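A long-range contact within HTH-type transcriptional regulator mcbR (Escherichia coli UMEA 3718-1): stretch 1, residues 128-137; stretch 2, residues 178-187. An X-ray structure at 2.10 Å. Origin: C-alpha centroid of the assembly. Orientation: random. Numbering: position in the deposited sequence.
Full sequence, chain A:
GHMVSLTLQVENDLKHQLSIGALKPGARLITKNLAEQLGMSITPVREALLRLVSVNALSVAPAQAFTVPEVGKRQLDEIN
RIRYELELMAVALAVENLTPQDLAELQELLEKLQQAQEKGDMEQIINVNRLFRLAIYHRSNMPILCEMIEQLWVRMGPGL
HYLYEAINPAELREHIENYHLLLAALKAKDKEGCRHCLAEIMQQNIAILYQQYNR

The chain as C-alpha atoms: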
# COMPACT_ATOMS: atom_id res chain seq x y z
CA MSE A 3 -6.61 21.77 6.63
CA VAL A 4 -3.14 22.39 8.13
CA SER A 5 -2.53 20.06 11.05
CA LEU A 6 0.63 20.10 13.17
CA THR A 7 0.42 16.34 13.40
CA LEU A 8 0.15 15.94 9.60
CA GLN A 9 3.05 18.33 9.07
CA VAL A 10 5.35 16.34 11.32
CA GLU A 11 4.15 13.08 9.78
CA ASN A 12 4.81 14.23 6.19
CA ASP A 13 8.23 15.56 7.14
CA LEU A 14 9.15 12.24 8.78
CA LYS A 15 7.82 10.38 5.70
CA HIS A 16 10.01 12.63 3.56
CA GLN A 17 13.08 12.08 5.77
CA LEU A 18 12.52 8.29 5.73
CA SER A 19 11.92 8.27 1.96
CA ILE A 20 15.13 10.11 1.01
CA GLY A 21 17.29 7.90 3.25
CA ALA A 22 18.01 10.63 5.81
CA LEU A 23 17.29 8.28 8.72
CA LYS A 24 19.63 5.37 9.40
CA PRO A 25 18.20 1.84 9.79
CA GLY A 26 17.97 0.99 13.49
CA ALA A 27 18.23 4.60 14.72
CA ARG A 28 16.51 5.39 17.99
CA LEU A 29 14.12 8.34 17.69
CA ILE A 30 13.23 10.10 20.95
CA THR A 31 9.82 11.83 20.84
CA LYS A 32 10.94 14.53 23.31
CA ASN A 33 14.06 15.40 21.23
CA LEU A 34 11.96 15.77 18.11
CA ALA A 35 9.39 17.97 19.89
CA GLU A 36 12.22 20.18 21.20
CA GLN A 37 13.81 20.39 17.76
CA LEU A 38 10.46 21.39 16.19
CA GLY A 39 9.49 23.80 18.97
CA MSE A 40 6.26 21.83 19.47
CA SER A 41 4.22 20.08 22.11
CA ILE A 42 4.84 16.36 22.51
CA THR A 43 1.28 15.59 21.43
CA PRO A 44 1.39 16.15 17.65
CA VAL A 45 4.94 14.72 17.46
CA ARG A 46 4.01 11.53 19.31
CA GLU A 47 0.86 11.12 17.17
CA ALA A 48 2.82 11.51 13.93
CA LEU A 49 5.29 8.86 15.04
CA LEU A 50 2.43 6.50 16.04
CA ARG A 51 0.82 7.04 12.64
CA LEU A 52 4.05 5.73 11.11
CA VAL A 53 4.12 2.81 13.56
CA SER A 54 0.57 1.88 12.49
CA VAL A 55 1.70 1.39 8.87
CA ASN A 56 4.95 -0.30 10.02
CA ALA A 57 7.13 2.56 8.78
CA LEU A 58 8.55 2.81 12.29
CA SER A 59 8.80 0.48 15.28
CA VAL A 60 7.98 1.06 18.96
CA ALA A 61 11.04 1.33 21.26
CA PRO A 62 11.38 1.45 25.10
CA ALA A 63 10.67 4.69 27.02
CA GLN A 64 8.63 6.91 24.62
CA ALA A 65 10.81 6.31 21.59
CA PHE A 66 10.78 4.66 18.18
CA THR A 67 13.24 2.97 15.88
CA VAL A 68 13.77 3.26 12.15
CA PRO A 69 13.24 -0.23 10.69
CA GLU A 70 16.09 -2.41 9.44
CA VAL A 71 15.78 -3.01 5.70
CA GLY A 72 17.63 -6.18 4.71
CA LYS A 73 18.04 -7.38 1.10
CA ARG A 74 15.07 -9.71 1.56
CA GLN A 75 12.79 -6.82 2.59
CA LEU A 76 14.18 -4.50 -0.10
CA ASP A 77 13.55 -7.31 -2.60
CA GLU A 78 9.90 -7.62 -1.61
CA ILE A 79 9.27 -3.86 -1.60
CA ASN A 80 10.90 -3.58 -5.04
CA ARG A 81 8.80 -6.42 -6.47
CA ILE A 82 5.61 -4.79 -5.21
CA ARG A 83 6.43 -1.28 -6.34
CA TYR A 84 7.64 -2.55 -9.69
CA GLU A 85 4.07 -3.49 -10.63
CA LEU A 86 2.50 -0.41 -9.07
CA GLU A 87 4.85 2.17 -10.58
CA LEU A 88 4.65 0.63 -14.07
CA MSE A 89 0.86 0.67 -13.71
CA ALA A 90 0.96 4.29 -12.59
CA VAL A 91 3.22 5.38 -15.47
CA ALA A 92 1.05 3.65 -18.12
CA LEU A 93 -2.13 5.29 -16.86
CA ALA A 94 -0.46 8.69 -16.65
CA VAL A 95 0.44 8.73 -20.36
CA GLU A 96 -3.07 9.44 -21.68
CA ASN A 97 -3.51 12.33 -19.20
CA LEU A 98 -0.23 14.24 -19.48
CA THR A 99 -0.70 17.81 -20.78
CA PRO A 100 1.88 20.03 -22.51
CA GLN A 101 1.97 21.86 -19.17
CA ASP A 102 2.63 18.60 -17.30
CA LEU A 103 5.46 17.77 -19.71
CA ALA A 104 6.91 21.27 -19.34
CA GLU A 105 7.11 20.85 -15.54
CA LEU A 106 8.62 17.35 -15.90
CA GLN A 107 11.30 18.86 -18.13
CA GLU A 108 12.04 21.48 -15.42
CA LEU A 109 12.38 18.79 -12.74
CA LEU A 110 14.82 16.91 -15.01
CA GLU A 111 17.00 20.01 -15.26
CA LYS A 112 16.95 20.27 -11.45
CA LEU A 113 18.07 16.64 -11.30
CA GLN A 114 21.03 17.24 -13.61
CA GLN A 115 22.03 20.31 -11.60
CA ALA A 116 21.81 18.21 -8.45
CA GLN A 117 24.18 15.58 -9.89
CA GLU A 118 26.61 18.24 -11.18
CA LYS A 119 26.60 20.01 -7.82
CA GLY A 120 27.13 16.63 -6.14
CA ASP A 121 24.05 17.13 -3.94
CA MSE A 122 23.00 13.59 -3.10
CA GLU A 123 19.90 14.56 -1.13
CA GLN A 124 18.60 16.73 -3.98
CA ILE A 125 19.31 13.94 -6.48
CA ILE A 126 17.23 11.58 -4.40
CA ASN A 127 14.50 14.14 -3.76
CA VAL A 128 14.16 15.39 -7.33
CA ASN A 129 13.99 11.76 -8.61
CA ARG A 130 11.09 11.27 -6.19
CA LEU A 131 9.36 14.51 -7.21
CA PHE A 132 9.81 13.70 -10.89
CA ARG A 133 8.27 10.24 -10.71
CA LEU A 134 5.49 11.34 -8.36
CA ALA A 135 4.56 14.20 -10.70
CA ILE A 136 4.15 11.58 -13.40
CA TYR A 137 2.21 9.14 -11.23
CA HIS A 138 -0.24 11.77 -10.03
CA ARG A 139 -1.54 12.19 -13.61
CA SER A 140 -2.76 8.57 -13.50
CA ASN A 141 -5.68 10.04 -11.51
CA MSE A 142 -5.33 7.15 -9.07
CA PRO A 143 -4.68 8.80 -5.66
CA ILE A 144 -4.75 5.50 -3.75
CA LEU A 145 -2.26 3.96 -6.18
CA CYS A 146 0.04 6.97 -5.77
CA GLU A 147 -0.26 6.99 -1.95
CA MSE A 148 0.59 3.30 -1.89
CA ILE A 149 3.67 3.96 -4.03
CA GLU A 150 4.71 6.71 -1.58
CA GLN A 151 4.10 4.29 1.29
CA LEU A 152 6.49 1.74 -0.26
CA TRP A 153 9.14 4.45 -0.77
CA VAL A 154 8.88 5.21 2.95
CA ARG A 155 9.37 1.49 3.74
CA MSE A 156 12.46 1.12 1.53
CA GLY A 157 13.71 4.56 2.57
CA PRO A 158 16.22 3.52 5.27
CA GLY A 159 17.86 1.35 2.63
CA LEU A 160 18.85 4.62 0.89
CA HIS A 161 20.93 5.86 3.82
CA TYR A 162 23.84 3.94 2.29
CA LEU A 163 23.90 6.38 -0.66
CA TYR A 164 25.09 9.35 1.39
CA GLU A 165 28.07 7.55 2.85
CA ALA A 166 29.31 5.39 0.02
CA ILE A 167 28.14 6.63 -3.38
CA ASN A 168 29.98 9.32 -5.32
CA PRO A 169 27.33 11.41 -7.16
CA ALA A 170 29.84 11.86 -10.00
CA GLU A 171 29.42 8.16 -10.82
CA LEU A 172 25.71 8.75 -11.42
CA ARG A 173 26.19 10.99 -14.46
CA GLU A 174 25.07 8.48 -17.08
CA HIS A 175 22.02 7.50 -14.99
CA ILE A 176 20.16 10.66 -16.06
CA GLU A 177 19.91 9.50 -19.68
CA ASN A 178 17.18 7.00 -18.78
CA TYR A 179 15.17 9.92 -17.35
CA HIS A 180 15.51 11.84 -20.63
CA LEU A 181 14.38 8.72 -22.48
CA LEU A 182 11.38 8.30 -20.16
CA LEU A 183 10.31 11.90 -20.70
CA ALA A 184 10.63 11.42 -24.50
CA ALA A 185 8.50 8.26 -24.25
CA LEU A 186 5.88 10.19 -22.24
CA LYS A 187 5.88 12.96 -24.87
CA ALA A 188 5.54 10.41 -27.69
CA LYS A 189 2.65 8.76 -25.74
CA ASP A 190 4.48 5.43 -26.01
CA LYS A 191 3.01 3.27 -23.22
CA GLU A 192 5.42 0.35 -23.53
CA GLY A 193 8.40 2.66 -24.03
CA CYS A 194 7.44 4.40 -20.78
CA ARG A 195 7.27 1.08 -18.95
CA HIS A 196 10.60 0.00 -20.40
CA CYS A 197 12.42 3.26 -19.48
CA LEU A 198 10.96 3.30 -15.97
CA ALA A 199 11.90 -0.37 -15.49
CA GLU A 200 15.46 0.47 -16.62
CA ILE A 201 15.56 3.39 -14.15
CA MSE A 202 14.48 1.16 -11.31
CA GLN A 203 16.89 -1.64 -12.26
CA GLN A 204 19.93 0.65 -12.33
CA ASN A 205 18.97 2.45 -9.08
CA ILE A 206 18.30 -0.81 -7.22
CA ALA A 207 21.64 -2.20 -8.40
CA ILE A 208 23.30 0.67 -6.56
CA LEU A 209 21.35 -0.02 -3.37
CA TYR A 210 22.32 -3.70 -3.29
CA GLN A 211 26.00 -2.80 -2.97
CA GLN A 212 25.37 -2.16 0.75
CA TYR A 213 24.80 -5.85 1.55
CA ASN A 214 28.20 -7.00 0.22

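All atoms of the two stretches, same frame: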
# COMPACT_ATOMS: atom_id res chain seq x y z
N VAL A 128 14.68 15.03 -6.02
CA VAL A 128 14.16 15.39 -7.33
C VAL A 128 13.71 14.13 -8.10
O VAL A 128 12.68 14.17 -8.79
CB VAL A 128 15.19 16.21 -8.15
CG1 VAL A 128 14.67 16.48 -9.55
CG2 VAL A 128 15.48 17.54 -7.46
N ASN A 129 14.44 13.02 -7.98
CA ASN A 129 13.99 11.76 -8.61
C ASN A 129 12.58 11.38 -8.14
O ASN A 129 11.70 11.04 -8.95
CB ASN A 129 14.98 10.63 -8.32
CG ASN A 129 14.38 9.24 -8.52
OD1 ASN A 129 14.10 8.54 -7.56
ND2 ASN A 129 14.16 8.85 -9.76
N ARG A 130 12.38 11.49 -6.84
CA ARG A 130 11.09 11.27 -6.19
C ARG A 130 10.00 12.20 -6.73
O ARG A 130 8.93 11.75 -7.14
CB ARG A 130 11.26 11.47 -4.67
CG ARG A 130 10.11 11.05 -3.78
CD ARG A 130 10.39 11.51 -2.35
NE ARG A 130 10.38 12.98 -2.27
CZ ARG A 130 9.29 13.73 -2.10
NH1 ARG A 130 8.09 13.16 -2.05
NH2 ARG A 130 9.40 15.04 -2.04
N LEU A 131 10.31 13.50 -6.76
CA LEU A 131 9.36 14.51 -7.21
C LEU A 131 9.00 14.32 -8.68
O LEU A 131 7.86 14.51 -9.09
CB LEU A 131 9.97 15.90 -7.00
CG LEU A 131 9.98 16.44 -5.57
CD1 LEU A 131 10.59 17.83 -5.53
CD2 LEU A 131 8.58 16.43 -4.95
N PHE A 132 10.00 13.95 -9.47
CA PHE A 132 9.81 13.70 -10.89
C PHE A 132 8.85 12.53 -11.11
O PHE A 132 7.85 12.65 -11.83
CB PHE A 132 11.18 13.42 -11.54
CG PHE A 132 11.11 13.07 -13.01
CD1 PHE A 132 10.99 14.07 -13.97
CD2 PHE A 132 11.21 11.75 -13.42
CE1 PHE A 132 10.94 13.76 -15.33
CE2 PHE A 132 11.17 11.42 -14.79
CZ PHE A 132 11.03 12.43 -15.74
N ARG A 133 9.13 11.40 -10.48
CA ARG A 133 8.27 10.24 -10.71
C ARG A 133 6.87 10.45 -10.13
O ARG A 133 5.88 10.07 -10.74
CB ARG A 133 8.88 8.96 -10.11
CG ARG A 133 9.92 8.27 -11.01
CD ARG A 133 10.29 6.90 -10.43
NE ARG A 133 11.69 6.75 -10.08
CZ ARG A 133 12.18 5.67 -9.48
NH1 ARG A 133 11.37 4.67 -9.18
NH2 ARG A 133 13.47 5.59 -9.19
N LEU A 134 6.79 11.10 -8.98
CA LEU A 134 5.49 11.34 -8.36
C LEU A 134 4.63 12.29 -9.19
O LEU A 134 3.42 12.10 -9.29
CB LEU A 134 5.67 11.89 -6.95
CG LEU A 134 4.46 11.72 -6.04
CD1 LEU A 134 4.00 10.28 -6.02
CD2 LEU A 134 4.79 12.20 -4.64
N ALA A 135 5.26 13.29 -9.81
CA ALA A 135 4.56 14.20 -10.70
C ALA A 135 3.95 13.42 -11.86
O ALA A 135 2.84 13.72 -12.31
CB ALA A 135 5.51 15.29 -11.22
N ILE A 136 4.68 12.44 -12.35
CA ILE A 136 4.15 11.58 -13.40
C ILE A 136 2.97 10.78 -12.86
O ILE A 136 1.87 10.82 -13.44
CB ILE A 136 5.23 10.60 -13.93
CG1 ILE A 136 6.37 11.36 -14.61
CG2 ILE A 136 4.61 9.61 -14.92
CD1 ILE A 136 7.60 10.49 -14.90
N TYR A 137 3.19 10.09 -11.75
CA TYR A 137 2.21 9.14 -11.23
C TYR A 137 0.89 9.81 -10.89
O TYR A 137 -0.16 9.21 -11.08
CB TYR A 137 2.76 8.42 -9.99
CG TYR A 137 4.02 7.63 -10.24
CD1 TYR A 137 4.41 7.27 -11.52
CD2 TYR A 137 4.83 7.25 -9.18
CE1 TYR A 137 5.57 6.55 -11.75
CE2 TYR A 137 5.99 6.53 -9.39
CZ TYR A 137 6.36 6.19 -10.68
OH TYR A 137 7.53 5.48 -10.88
N ASN A 178 18.44 7.74 -18.84
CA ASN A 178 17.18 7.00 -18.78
C ASN A 178 15.99 7.90 -18.44
O ASN A 178 14.87 7.62 -18.88
CB ASN A 178 17.27 5.84 -17.78
CG ASN A 178 17.97 4.61 -18.36
OD1 ASN A 178 17.87 4.33 -19.56
ND2 ASN A 178 18.67 3.87 -17.51
N TYR A 179 16.23 8.97 -17.70
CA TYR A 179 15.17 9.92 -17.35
C TYR A 179 14.77 10.75 -18.58
O TYR A 179 13.58 10.97 -18.82
CB TYR A 179 15.62 10.84 -16.21
CG TYR A 179 15.69 10.15 -14.86
CD1 TYR A 179 16.80 9.38 -14.52
CD2 TYR A 179 14.67 10.28 -13.92
CE1 TYR A 179 16.89 8.75 -13.30
CE2 TYR A 179 14.75 9.64 -12.68
CZ TYR A 179 15.87 8.88 -12.39
OH TYR A 179 15.98 8.23 -11.17
N HIS A 180 15.76 11.18 -19.35
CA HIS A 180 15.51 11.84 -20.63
C HIS A 180 14.68 10.95 -21.56
O HIS A 180 13.72 11.40 -22.17
CB HIS A 180 16.83 12.20 -21.34
CG HIS A 180 17.59 13.31 -20.69
ND1 HIS A 180 17.13 14.61 -20.70
CD2 HIS A 180 18.77 13.33 -20.03
CE1 HIS A 180 18.00 15.38 -20.06
NE2 HIS A 180 19.00 14.63 -19.65
N LEU A 181 15.06 9.68 -21.62
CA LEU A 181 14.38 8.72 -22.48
C LEU A 181 12.93 8.50 -22.01
O LEU A 181 12.02 8.39 -22.82
CB LEU A 181 15.16 7.41 -22.52
CG LEU A 181 16.50 7.48 -23.26
CD1 LEU A 181 17.24 6.15 -23.20
CD2 LEU A 181 16.26 7.87 -24.73
N LEU A 182 12.73 8.44 -20.70
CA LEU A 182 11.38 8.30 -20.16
C LEU A 182 10.51 9.51 -20.52
O LEU A 182 9.36 9.37 -20.91
CB LEU A 182 11.43 8.13 -18.64
CG LEU A 182 10.07 8.08 -17.96
CD1 LEU A 182 9.27 6.91 -18.52
CD2 LEU A 182 10.22 7.96 -16.44
N LEU A 183 11.07 10.70 -20.38
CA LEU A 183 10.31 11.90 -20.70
C LEU A 183 9.96 11.94 -22.20
O LEU A 183 8.84 12.31 -22.57
CB LEU A 183 11.08 13.16 -20.28
CG LEU A 183 10.31 14.46 -20.45
CD1 LEU A 183 8.95 14.33 -19.79
CD2 LEU A 183 11.08 15.65 -19.89
N ALA A 184 10.89 11.53 -23.06
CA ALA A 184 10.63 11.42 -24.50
C ALA A 184 9.51 10.41 -24.79
O ALA A 184 8.64 10.65 -25.64
CB ALA A 184 11.90 11.03 -25.23
N ALA A 185 9.53 9.29 -24.09
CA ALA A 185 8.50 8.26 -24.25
C ALA A 185 7.13 8.79 -23.81
O ALA A 185 6.10 8.48 -24.42
CB ALA A 185 8.87 6.97 -23.46
N LEU A 186 7.11 9.56 -22.73
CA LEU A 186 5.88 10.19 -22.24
C LEU A 186 5.36 11.18 -23.28
O LEU A 186 4.18 11.18 -23.60
CB LEU A 186 6.11 10.88 -20.89
CG LEU A 186 6.30 9.93 -19.68
CD1 LEU A 186 6.80 10.69 -18.45
CD2 LEU A 186 4.98 9.25 -19.36
N LYS A 187 6.26 12.00 -23.83
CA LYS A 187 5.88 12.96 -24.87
C LYS A 187 5.37 12.27 -26.13
O LYS A 187 4.44 12.75 -26.77
CB LYS A 187 7.07 13.86 -25.24
CG LYS A 187 7.49 14.83 -24.13
CD LYS A 187 8.64 15.72 -24.58

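Residues 128-137 and 178-187 are both helical, and they run nearly parallel, with 14° between their N-to-C directions. The axes stay at least 12.6 Å apart. That is wide for a helix pair, so side chains must fill the gap. The contact is modest, burying 330 Å² over both sides. It is mostly apolar, with polar groups gathered round the Tyr179 hydroxyl at one end.

The contacting residues recur every three or four positions, as expected for one side of a helix. Phe132 and Ile136 point toward the second helix. Tyr179, Leu182 and Leu186 point back toward the first. The shallow angle keeps the register: the CA atoms of Asn129 and Tyr179 are 9.0 Å apart, and those of Ile136 and Leu186 are 9.1 Å apart.

Phe132 is the main bump on the first helix. Its chi1 is t, and its ring reaches into the hollow between Tyr179 and Leu182, one turn apart on the second helix. Phe132 CE2 lies 3.8 Å from Tyr179 CD2 and 3.9 Å from Leu182 CD2. The leucine methyl sits at the edge of the phenylalanine ring, near its plane. The two aromatic rings form an offset edge-to-face pair, with the edge of Tyr179 toward the face of Phe132. Their centroids are 5.8 Å apart and their planes meet at 60°.

Ile136 repeats the pattern one turn later. Its CD1 fills the notch between Leu182 and Leu186, 4.0 Å from Leu182 CD2 and 3.6 Å from Leu186 CD1. Leu182 CD2 is thus shared, touching both Phe132 and Ile136.

Tyr179 has the largest covered area, 83 Å², followed by Phe132 with 75 Å². The tyrosine side chain lies mostly across the direction of the first helix. The end of Arg133 comes round to it, with Arg133 NH2 4.1 Å from Tyr179 OH. That hydroxyl is hydrogen-bonded elsewhere in the structure.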